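Local coordinates for protein calcium homeostasis modulator 1 (Oryzias latipes, PDB 6LMT) that probably forms a large-pore membrane channel, assembled here from eight copies of the chain, through which ions and perhaps ATP cross the membrane, at residues L77-W81 and L95-L99; V114-M119 and M187-M191; L118-F124 and I180-W186. One frame throughout, in Å; residues are numbered along the deposited sequence.

In the fold
One run of helices is held at widely separated points of the fold. Contact 1 comes first along the chain and joins helix 74-82 to helix 92-105. Helix 108-120 follows and pairs with helix 167-202, far along the chain, in contacts 2 and 3, contact 3 also taking in the start of helix 122-128. Their centres are about 7 Å apart, they share Leu-118 and Met-119, and contact 3 nests within the loop contact 2 closes. Contact 1 lies about 31 Å from contact 2 and about 37 Å from contact 3, centre to centre, across the chain's centre from the latter. Contacts 2 and 3 touch the same neighbouring subunit, so this helix pair belongs to assembly interface and fold alike.

Contact 1. Residues L77-W81 and L95-L99; sequences LAEEW and LRYML
Helix 74-82 and helix 92-105 form an antiparallel helical hairpin whose axes, in these segments, are spaced by bulky apolar side chains. Segments 77-81 and 95-99 are both regular alpha-helix, with Trp-81 N hydrogen-bonded to Leu-77 O and Leu-99 N to Leu-95 O, each at 3.1 Å. Their axes come no closer than 11.1 Å and cross at -149°, so that leucine and methionine side chains must fill the gap; the nearest backbone pair is Leu-77 with Leu-95, CA to CA 7.1 Å. No hydrogen bond links the two segments, and the contact is wholly apolar.

Leu-95, in the m,t rotamer, points straight at the partner helix. Its CD2 touches Leu-77 CD1 at 3.7 Å and the aliphatic root of Glu-80, at CB, at 3.8 Å, while its CD1 lies 4.4 Å from Trp-81 CE3, close to the ring plane and so against the indole edge. Arg-88, in the connection between the helices, makes a cation-pi contact with that same indole and a hydrogen bond to Trp-81 O. One turn further on, Met-98 (t,t,m) brings its SD to within 3.6 Å of Leu-77 CD1; it also rests on Thr-214 and Trp-217, which ties the hairpin to the long helix 210-258. Leu-99 closes the row from the surface side. There Leu-77, whose t,p rotamer carries its tip across the gap, sets CD2 3.9 Å from Leu-99 CA and 4.0 Å from Leu-99 CB.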
loop_
_atom_site.group_PDB
_atom_site.type_symbol
_atom_site.label_atom_id
_atom_site.label_comp_id
_atom_site.label_asym_id
_atom_site.label_seq_id
_atom_site.Cartn_x
_atom_site.Cartn_y
_atom_site.Cartn_z
ATOM N N LEU A 77 32.796 26.873 -12.148
ATOM C CA LEU A 77 33.884 26.487 -13.034
ATOM C C LEU A 77 33.940 27.370 -14.276
ATOM O O LEU A 77 35.029 27.692 -14.761
ATOM C CB LEU A 77 33.731 25.013 -13.404
ATOM C CG LEU A 77 34.655 24.383 -14.437
ATOM C CD1 LEU A 77 36.092 24.547 -14.056
ATOM C CD2 LEU A 77 34.313 22.926 -14.559
ATOM N N ALA A 78 32.783 27.763 -14.811
ATOM C CA ALA A 78 32.783 28.666 -15.957
ATOM C C ALA A 78 33.251 30.057 -15.566
ATOM O O ALA A 78 33.841 30.763 -16.393
ATOM C CB ALA A 78 31.397 28.740 -16.583
ATOM N N GLU A 79 32.994 30.457 -14.319
ATOM C CA GLU A 79 33.517 31.712 -13.795
ATOM C C GLU A 79 35.039 31.702 -13.756
ATOM O O GLU A 79 35.685 32.671 -14.164
ATOM C CB GLU A 79 32.951 31.966 -12.399
ATOM C CG GLU A 79 33.516 33.191 -11.710
ATOM C CD GLU A 79 33.066 34.483 -12.340
ATOM O OE1 GLU A 79 31.937 34.518 -12.858
ATOM O OE2 GLU A 79 33.842 35.460 -12.338
ATOM N N GLU A 80 35.628 30.603 -13.285
ATOM C CA GLU A 80 37.079 30.518 -13.173
ATOM C C GLU A 80 37.767 30.444 -14.525
ATOM O O GLU A 80 38.866 30.977 -14.683
ATOM C CB GLU A 80 37.471 29.301 -12.344
ATOM C CG GLU A 80 37.018 29.376 -10.916
ATOM C CD GLU A 80 37.732 30.447 -10.148
ATOM O OE1 GLU A 80 38.925 30.681 -10.426
ATOM O OE2 GLU A 80 37.097 31.063 -9.268
ATOM N N TRP A 81 37.148 29.798 -15.505
ATOM C CA TRP A 81 37.791 29.687 -16.805
ATOM C C TRP A 81 37.697 30.988 -17.590
ATOM O O TRP A 81 38.565 31.273 -18.421
ATOM C CB TRP A 81 37.167 28.542 -17.591
ATOM C CG TRP A 81 37.835 28.288 -18.884
ATOM C CD1 TRP A 81 37.417 28.695 -20.115
ATOM C CD2 TRP A 81 39.043 27.553 -19.091
ATOM N NE1 TRP A 81 38.294 28.262 -21.079
ATOM C CE2 TRP A 81 39.302 27.559 -20.475
ATOM C CE3 TRP A 81 39.932 26.892 -18.240
ATOM C CZ2 TRP A 81 40.413 26.929 -21.028
ATOM C CZ3 TRP A 81 41.036 26.266 -18.791
ATOM C CH2 TRP A 81 41.267 26.289 -20.172
ATOM N N LEU A 95 41.200 22.734 -12.173
ATOM C CA LEU A 95 40.094 23.010 -13.078
ATOM C C LEU A 95 39.862 21.851 -14.037
ATOM O O LEU A 95 38.712 21.513 -14.335
ATOM C CB LEU A 95 40.359 24.294 -13.856
ATOM C CG LEU A 95 40.447 25.579 -13.040
ATOM C CD1 LEU A 95 40.844 26.730 -13.929
ATOM C CD2 LEU A 95 39.147 25.878 -12.339
ATOM N N ARG A 96 40.938 21.234 -14.533
ATOM C CA ARG A 96 40.778 20.070 -15.394
ATOM C C ARG A 96 40.218 18.880 -14.639
ATOM O O ARG A 96 39.450 18.099 -15.208
ATOM C CB ARG A 96 42.099 19.671 -16.044
ATOM C CG ARG A 96 42.562 20.580 -17.157
ATOM C CD ARG A 96 43.638 19.895 -17.983
ATOM N NE ARG A 96 44.852 19.617 -17.222
ATOM C CZ ARG A 96 45.890 20.441 -17.155
ATOM N NH1 ARG A 96 45.867 21.590 -17.812
ATOM N NH2 ARG A 96 46.954 20.110 -16.443
ATOM N N TYR A 97 40.579 18.727 -13.364
ATOM C CA TYR A 97 40.063 17.606 -12.595
ATOM C C TYR A 97 38.590 17.797 -12.290
ATOM O O TYR A 97 37.816 16.836 -12.280
ATOM C CB TYR A 97 40.851 17.437 -11.300
ATOM C CG TYR A 97 40.444 16.191 -10.598
ATOM C CD1 TYR A 97 40.877 14.972 -11.069
ATOM C CD2 TYR A 97 39.585 16.216 -9.510
ATOM C CE1 TYR A 97 40.497 13.825 -10.477
ATOM C CE2 TYR A 97 39.191 15.055 -8.908
ATOM C CZ TYR A 97 39.659 13.862 -9.402
ATOM O OH TYR A 97 39.306 12.665 -8.845
ATOM N N MET A 98 38.197 19.038 -12.049
ATOM C CA MET A 98 36.820 19.391 -11.744
ATOM C C MET A 98 35.904 19.145 -12.932
ATOM O O MET A 98 34.806 18.601 -12.779
ATOM C CB MET A 98 36.827 20.852 -11.367
ATOM C CG MET A 98 35.647 21.457 -10.796
ATOM S SD MET A 98 36.255 23.150 -10.737
ATOM C CE MET A 98 37.572 23.045 -9.536
ATOM N N LEU A 99 36.347 19.557 -14.119
ATOM C CA LEU A 99 35.609 19.310 -15.348
ATOM C C LEU A 99 35.492 17.823 -15.640
ATOM O O LEU A 99 34.445 17.357 -16.099
ATOM C CB LEU A 99 36.303 20.026 -16.498
ATOM C CG LEU A 99 35.747 19.876 -17.903
ATOM C CD1 LEU A 99 34.347 20.430 -18.001
ATOM C CD2 LEU A 99 36.663 20.580 -18.857
#

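Contact 2. Residues V114-M119 and M187-M191; sequences VSVTLM and MFLLM. With Y01 (cholesterol hemisuccinate), chain L.
Sterols often settle in the grooves between membrane helices, and this antiparallel helix pair carries one of several bound sterols along its flank. Segments 114-119, on helix 108-120, and 187-191, on helix 167-202, are regular alpha-helix; their axes approach to 10.2 Å with N-to-C directions 154° apart, and the nearest CA atoms, those of Ser-115 and Leu-189, are separated by 6.9 Å.

Val-114 (t) lays CG1 over the face of the Phe-188 ring, a CH-pi contact 3.8 Å from the centroid and 13° off the normal; Phe-188, with chi1 t, reaches directly across. Ser-115 (m) sits at the edge of that ring, OG to Phe-188 CD2 3.5 Å, and equally near Leu-189 CD2, but its hydroxyl is hydrogen-bonded to Ala-111 O within its own helix. Its CB meets CAQ of cholesterol hemisuccinate at 3.6 Å, as Val-116 CG1 meets CAP. Leu-118 CD1 packs on Phe-188 CB at 4.2 Å. Leu-189 also touches Trp-62 of a neighbouring subunit, placing the sterol by the subunit interface, and its CD2 lies 3.8 Å from sterol CBF. Met-119, folded m,m,t, touches sterol CAC through CG at 3.6 Å and Leu-189 CD1 through CE at 3.8 Å.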
loop_
_atom_site.group_PDB
_atom_site.type_symbol
_atom_site.label_atom_id
_atom_site.label_comp_id
_atom_site.label_asym_id
_atom_site.label_seq_id
_atom_site.Cartn_x
_atom_site.Cartn_y
_atom_site.Cartn_z
ATOM N N VAL A 114 21.479 3.997 -23.591
ATOM C CA VAL A 114 22.000 3.166 -24.670
ATOM C C VAL A 114 21.843 1.694 -24.341
ATOM O O VAL A 114 21.500 0.891 -25.208
ATOM C CB VAL A 114 23.467 3.546 -24.953
ATOM C CG1 VAL A 114 24.111 2.620 -25.946
ATOM C CG2 VAL A 114 23.540 4.932 -25.470
ATOM N N SER A 115 21.984 1.333 -23.074
ATOM C CA SER A 115 21.877 -0.060 -22.689
ATOM C C SER A 115 20.439 -0.563 -22.704
ATOM O O SER A 115 20.193 -1.660 -23.196
ATOM C CB SER A 115 22.501 -0.252 -21.327
ATOM O OG SER A 115 23.866 0.056 -21.367
ATOM N N VAL A 116 19.473 0.211 -22.194
ATOM C CA VAL A 116 18.080 -0.230 -22.275
ATOM C C VAL A 116 17.587 -0.228 -23.708
ATOM O O VAL A 116 16.712 -1.011 -24.059
ATOM C CB VAL A 116 17.114 0.594 -21.392
ATOM C CG1 VAL A 116 17.398 0.423 -19.973
ATOM C CG2 VAL A 116 17.131 2.046 -21.720
ATOM N N THR A 117 18.142 0.620 -24.559
ATOM C CA THR A 117 17.709 0.674 -25.942
ATOM C C THR A 117 18.231 -0.519 -26.726
ATOM O O THR A 117 17.520 -1.079 -27.561
ATOM C CB THR A 117 18.167 1.995 -26.548
ATOM O OG1 THR A 117 17.644 3.050 -25.755
ATOM C CG2 THR A 117 17.674 2.184 -27.919
ATOM N N LEU A 118 19.455 -0.942 -26.446
ATOM C CA LEU A 118 20.004 -2.107 -27.116
ATOM C C LEU A 118 19.454 -3.412 -26.563
ATOM O O LEU A 118 19.325 -4.377 -27.310
ATOM C CB LEU A 118 21.521 -2.093 -27.018
ATOM C CG LEU A 118 22.279 -1.005 -27.754
ATOM C CD1 LEU A 118 23.714 -1.006 -27.344
ATOM C CD2 LEU A 118 22.143 -1.178 -29.222
ATOM N N MET A 119 19.117 -3.472 -25.277
ATOM C CA MET A 119 18.516 -4.687 -24.751
ATOM C C MET A 119 17.074 -4.841 -25.177
ATOM O O MET A 119 16.575 -5.961 -25.245
ATOM C CB MET A 119 18.572 -4.728 -23.236
ATOM C CG MET A 119 19.925 -4.818 -22.668
ATOM S SD MET A 119 20.939 -6.153 -23.240
ATOM C CE MET A 119 22.364 -5.756 -22.272
ATOM N N MET A 187 28.006 -6.237 -25.101
ATOM C CA MET A 187 29.356 -5.768 -25.369
ATOM C C MET A 187 29.529 -4.311 -24.986
ATOM O O MET A 187 30.618 -3.912 -24.581
ATOM C CB MET A 187 29.724 -5.959 -26.832
ATOM C CG MET A 187 29.814 -7.392 -27.283
ATOM S SD MET A 187 30.894 -8.443 -26.299
ATOM C CE MET A 187 29.695 -9.496 -25.495
ATOM N N PHE A 188 28.475 -3.506 -25.113
ATOM C CA PHE A 188 28.537 -2.127 -24.656
ATOM C C PHE A 188 28.661 -2.053 -23.144
ATOM O O PHE A 188 29.461 -1.270 -22.637
ATOM C CB PHE A 188 27.311 -1.349 -25.137
ATOM C CG PHE A 188 27.285 0.077 -24.684
ATOM C CD1 PHE A 188 28.061 1.026 -25.308
ATOM C CD2 PHE A 188 26.498 0.464 -23.613
ATOM C CE1 PHE A 188 28.048 2.323 -24.881
ATOM C CE2 PHE A 188 26.499 1.756 -23.178
ATOM C CZ PHE A 188 27.265 2.685 -23.818
ATOM N N LEU A 189 27.871 -2.844 -22.412
ATOM C CA LEU A 189 27.961 -2.856 -20.954
ATOM C C LEU A 189 29.320 -3.318 -20.477
ATOM O O LEU A 189 29.845 -2.809 -19.490
ATOM C CB LEU A 189 26.898 -3.761 -20.345
ATOM C CG LEU A 189 25.477 -3.296 -20.172
ATOM C CD1 LEU A 189 24.700 -4.426 -19.597
ATOM C CD2 LEU A 189 25.489 -2.142 -19.233
ATOM N N LEU A 190 29.907 -4.262 -21.183
ATOM C CA LEU A 190 31.159 -4.853 -20.772
ATOM C C LEU A 190 32.326 -3.923 -21.050
ATOM O O LEU A 190 33.250 -3.846 -20.240
ATOM C CB LEU A 190 31.300 -6.188 -21.488
ATOM C CG LEU A 190 32.178 -7.307 -21.004
ATOM C CD1 LEU A 190 31.714 -7.685 -19.643
ATOM C CD2 LEU A 190 31.964 -8.449 -21.938
ATOM N N MET A 191 32.279 -3.176 -22.153
ATOM C CA MET A 191 33.323 -2.198 -22.436
ATOM C C MET A 191 33.224 -0.982 -21.533
ATOM O O MET A 191 34.245 -0.404 -21.160
ATOM C CB MET A 191 33.268 -1.754 -23.891
ATOM C CG MET A 191 33.703 -2.799 -24.876
ATOM S SD MET A 191 33.785 -2.151 -26.552
ATOM C CE MET A 191 32.053 -1.973 -26.949
HETATM C CAA Y01 L . 15.147 -3.874 -21.207
HETATM C CBA Y01 L . 15.767 -4.459 -19.947
HETATM C CAB Y01 L . 16.412 -5.801 -20.246
HETATM C CAN Y01 L . 16.770 -3.493 -19.328
HETATM C CAJ Y01 L . 17.642 -4.049 -18.228
HETATM C CAO Y01 L . 18.663 -3.045 -17.734
HETATM C CBB Y01 L . 20.149 -3.427 -17.881
HETATM C CAC Y01 L . 20.344 -4.294 -19.120
HETATM C CBE Y01 L . 21.062 -2.188 -17.949
HETATM C CAP Y01 L . 20.352 -0.936 -18.521
HETATM C CAQ Y01 L . 21.162 0.279 -18.038
HETATM C CBG Y01 L . 22.426 -0.373 -17.495
HETATM C CBI Y01 L . 21.847 -1.592 -16.744
HETATM C CAE Y01 L . 20.900 -1.219 -15.606
HETATM C CAU Y01 L . 23.015 -2.375 -16.170
HETATM C CAS Y01 L . 23.835 -1.470 -15.245
HETATM C CBF Y01 L . 24.513 -0.352 -16.047
HETATM C CBD Y01 L . 23.488 0.493 -16.818
HETATM C CAK Y01 L . 24.261 1.311 -17.852
HETATM C CAI Y01 L . 25.520 1.910 -17.305
HETATM C CAZ Y01 L . 25.988 1.682 -16.086
HETATM C CAV Y01 L . 27.100 2.532 -15.499
HETATM C CBH Y01 L . 25.452 0.558 -15.206
HETATM C CAD Y01 L . 24.703 1.182 -14.013
HETATM C CAT Y01 L . 26.668 -0.247 -14.707
HETATM C CAR Y01 L . 27.698 0.637 -14.002
HETATM C CBC Y01 L . 28.231 1.712 -14.907
HETATM O OAW Y01 L . 29.156 2.571 -14.159
HETATM C CAY Y01 L . 28.863 3.020 -12.923
HETATM O OAG Y01 L . 27.848 3.572 -12.607
HETATM C CAM Y01 L . 29.971 2.723 -11.961
HETATM C CAL Y01 L . 30.718 3.863 -11.300
HETATM C CAX Y01 L . 30.242 4.232 -9.907
HETATM O OAH Y01 L . 29.222 4.938 -9.791
HETATM O OAF Y01 L . 30.893 3.800 -8.937
#

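Contact 3. Residues L118-F124 and I180-W186; sequences LMDGKSF and ISQACGW
Where a helix ends, its last carbonyls lose their usual amide partners and must find others. Helix 108-120 stops at Asp-120, and Leu-118 O lies 6.0 Å from Lys-122 N, too far for a helical bond. Ser-181, pointing across with chi1 t, supplies its OG instead, donating a very short hydrogen bond of 2.5 Å to Leu-118 O. Met-119 O accepts a weak one from Gln-182 NE2, at 3.4 Å. That amide is engaged more firmly outside: a neighbouring subunit provides Tyr-51 OH for its OE1 and Glu-38 O for its NE2.

Gly-121 makes the break. With phi/psi of 91/-3 it ends one helix and is the N-cap position of helix 122-128; a CB here would jam against Asp-120 O. Its CA lies 3.5 Å from Ser-181 OG. Across the turn, Lys-122 NZ forms a salt bridge with Asp-120 OD2 at 3.0 Å, and Tyr-34 OH also bonds that carboxylate oxygen.

Close approach through glycine, familiar from membrane helix packing, sets Leu-118 CA 4.9 Å from Gly-185 CA. Leu-118 CB stands 3.7 Å from Gly-185 CA, and a CB on Gly-185 would be tight against Leu-118 CB and Met-119 SD. Separately, Met-119 CA is 4.8 Å from Gln-182 CA.

Met-119 (m,m,t) makes a CH-pi contact through CE over the five-membered ring of Trp-186, 3.6 Å from the centroid, and a Met-aromatic one through SD at 4.2 Å. Phe-124 CD2 packs on Ser-181 CB at 3.6 Å, and Cys-184 SG makes a sulfur-aromatic contact at the ring edge, 3.8 Å from Phe-124 CE2.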
loop_
_atom_site.group_PDB
_atom_site.type_symbol
_atom_site.label_atom_id
_atom_site.label_comp_id
_atom_site.label_asym_id
_atom_site.label_seq_id
_atom_site.Cartn_x
_atom_site.Cartn_y
_atom_site.Cartn_z
ATOM N N LEU A 118 19.455 -0.942 -26.446
ATOM C CA LEU A 118 20.004 -2.107 -27.116
ATOM C C LEU A 118 19.454 -3.412 -26.563
ATOM O O LEU A 118 19.325 -4.377 -27.310
ATOM C CB LEU A 118 21.521 -2.093 -27.018
ATOM C CG LEU A 118 22.279 -1.005 -27.754
ATOM C CD1 LEU A 118 23.714 -1.006 -27.344
ATOM C CD2 LEU A 118 22.143 -1.178 -29.222
ATOM N N MET A 119 19.117 -3.472 -25.277
ATOM C CA MET A 119 18.516 -4.687 -24.751
ATOM C C MET A 119 17.074 -4.841 -25.177
ATOM O O MET A 119 16.575 -5.961 -25.245
ATOM C CB MET A 119 18.572 -4.728 -23.236
ATOM C CG MET A 119 19.925 -4.818 -22.668
ATOM S SD MET A 119 20.939 -6.153 -23.240
ATOM C CE MET A 119 22.364 -5.756 -22.272
ATOM N N ASP A 120 16.380 -3.744 -25.434
ATOM C CA ASP A 120 15.013 -3.835 -25.905
ATOM C C ASP A 120 14.959 -4.245 -27.368
ATOM O O ASP A 120 14.068 -4.992 -27.767
ATOM C CB ASP A 120 14.312 -2.503 -25.696
ATOM C CG ASP A 120 12.815 -2.607 -25.788
ATOM O OD1 ASP A 120 12.285 -3.725 -25.891
ATOM O OD2 ASP A 120 12.151 -1.558 -25.779
ATOM N N GLY A 121 15.876 -3.757 -28.184
ATOM C CA GLY A 121 15.989 -4.223 -29.542
ATOM C C GLY A 121 15.192 -3.480 -30.587
ATOM O O GLY A 121 15.328 -3.795 -31.769
ATOM N N LYS A 122 14.386 -2.491 -30.206
ATOM C CA LYS A 122 13.515 -1.816 -31.160
ATOM C C LYS A 122 14.242 -0.830 -32.058
ATOM O O LYS A 122 13.815 -0.624 -33.187
ATOM C CB LYS A 122 12.398 -1.080 -30.443
ATOM C CG LYS A 122 11.414 -1.940 -29.752
ATOM C CD LYS A 122 10.308 -1.073 -29.255
ATOM C CE LYS A 122 9.227 -1.851 -28.568
ATOM N NZ LYS A 122 9.677 -2.324 -27.249
ATOM N N SER A 123 15.308 -0.192 -31.576
ATOM C CA SER A 123 16.077 0.713 -32.419
ATOM C C SER A 123 16.818 -0.018 -33.517
ATOM O O SER A 123 16.967 0.514 -34.615
ATOM C CB SER A 123 17.060 1.514 -31.591
ATOM O OG SER A 123 16.391 2.519 -30.887
ATOM N N PHE A 124 17.317 -1.221 -33.244
ATOM C CA PHE A 124 17.929 -1.987 -34.315
ATOM C C PHE A 124 16.889 -2.568 -35.238
ATOM O O PHE A 124 17.161 -2.745 -36.423
ATOM C CB PHE A 124 18.807 -3.131 -33.805
ATOM C CG PHE A 124 20.185 -2.732 -33.399
ATOM C CD1 PHE A 124 20.528 -1.419 -33.206
ATOM C CD2 PHE A 124 21.190 -3.680 -33.382
ATOM C CE1 PHE A 124 21.803 -1.075 -32.872
ATOM C CE2 PHE A 124 22.472 -3.331 -33.064
ATOM C CZ PHE A 124 22.774 -2.031 -32.811
ATOM N N ILE A 180 20.981 -9.742 -32.070
ATOM C CA ILE A 180 22.170 -8.960 -32.389
ATOM C C ILE A 180 22.213 -7.680 -31.565
ATOM O O ILE A 180 23.279 -7.230 -31.142
ATOM C CB ILE A 180 22.203 -8.677 -33.902
ATOM C CG1 ILE A 180 22.360 -9.973 -34.670
ATOM C CG2 ILE A 180 23.303 -7.717 -34.297
ATOM C CD1 ILE A 180 22.187 -9.801 -36.115
ATOM N N SER A 181 21.052 -7.097 -31.289
ATOM C CA SER A 181 20.981 -5.897 -30.473
ATOM C C SER A 181 21.330 -6.185 -29.024
ATOM O O SER A 181 21.972 -5.369 -28.365
ATOM C CB SER A 181 19.589 -5.301 -30.580
ATOM O OG SER A 181 19.459 -4.168 -29.767
ATOM N N GLN A 182 20.906 -7.334 -28.507
ATOM C CA GLN A 182 21.273 -7.726 -27.156
ATOM C C GLN A 182 22.738 -8.099 -27.056
ATOM O O GLN A 182 23.349 -7.903 -26.011
ATOM C CB GLN A 182 20.394 -8.876 -26.697
ATOM C CG GLN A 182 19.023 -8.454 -26.305
ATOM C CD GLN A 182 18.110 -9.605 -26.101
ATOM O OE1 GLN A 182 18.434 -10.717 -26.452
ATOM N NE2 GLN A 182 16.970 -9.356 -25.504
ATOM N N ALA A 183 23.320 -8.614 -28.131
ATOM C CA ALA A 183 24.750 -8.868 -28.150
ATOM C C ALA A 183 25.540 -7.573 -28.126
ATOM O O ALA A 183 26.555 -7.481 -27.437
ATOM C CB ALA A 183 25.116 -9.695 -29.373
ATOM N N CYS A 184 25.095 -6.562 -28.871
ATOM C CA CYS A 184 25.732 -5.252 -28.809
ATOM C C CYS A 184 25.494 -4.576 -27.473
ATOM O O CYS A 184 26.336 -3.811 -27.018
ATOM C CB CYS A 184 25.223 -4.351 -29.934
ATOM S SG CYS A 184 25.634 -4.881 -31.591
ATOM N N GLY A 185 24.363 -4.841 -26.834
ATOM C CA GLY A 185 24.112 -4.283 -25.524
ATOM C C GLY A 185 24.982 -4.877 -24.447
ATOM O O GLY A 185 25.393 -4.173 -23.527
ATOM N N TRP A 186 25.261 -6.176 -24.527
ATOM C CA TRP A 186 26.174 -6.786 -23.574
ATOM C C TRP A 186 27.617 -6.416 -23.841
ATOM O O TRP A 186 28.384 -6.277 -22.891
ATOM C CB TRP A 186 26.020 -8.307 -23.548
ATOM C CG TRP A 186 24.820 -8.733 -22.807
ATOM C CD1 TRP A 186 23.688 -9.254 -23.318
ATOM C CD2 TRP A 186 24.599 -8.595 -21.406
ATOM N NE1 TRP A 186 22.782 -9.481 -22.333
ATOM C CE2 TRP A 186 23.318 -9.082 -21.143
ATOM C CE3 TRP A 186 25.371 -8.124 -20.345
ATOM C CZ2 TRP A 186 22.787 -9.107 -19.879
ATOM C CZ3 TRP A 186 24.845 -8.147 -19.101
ATOM C CH2 TRP A 186 23.566 -8.640 -18.872
#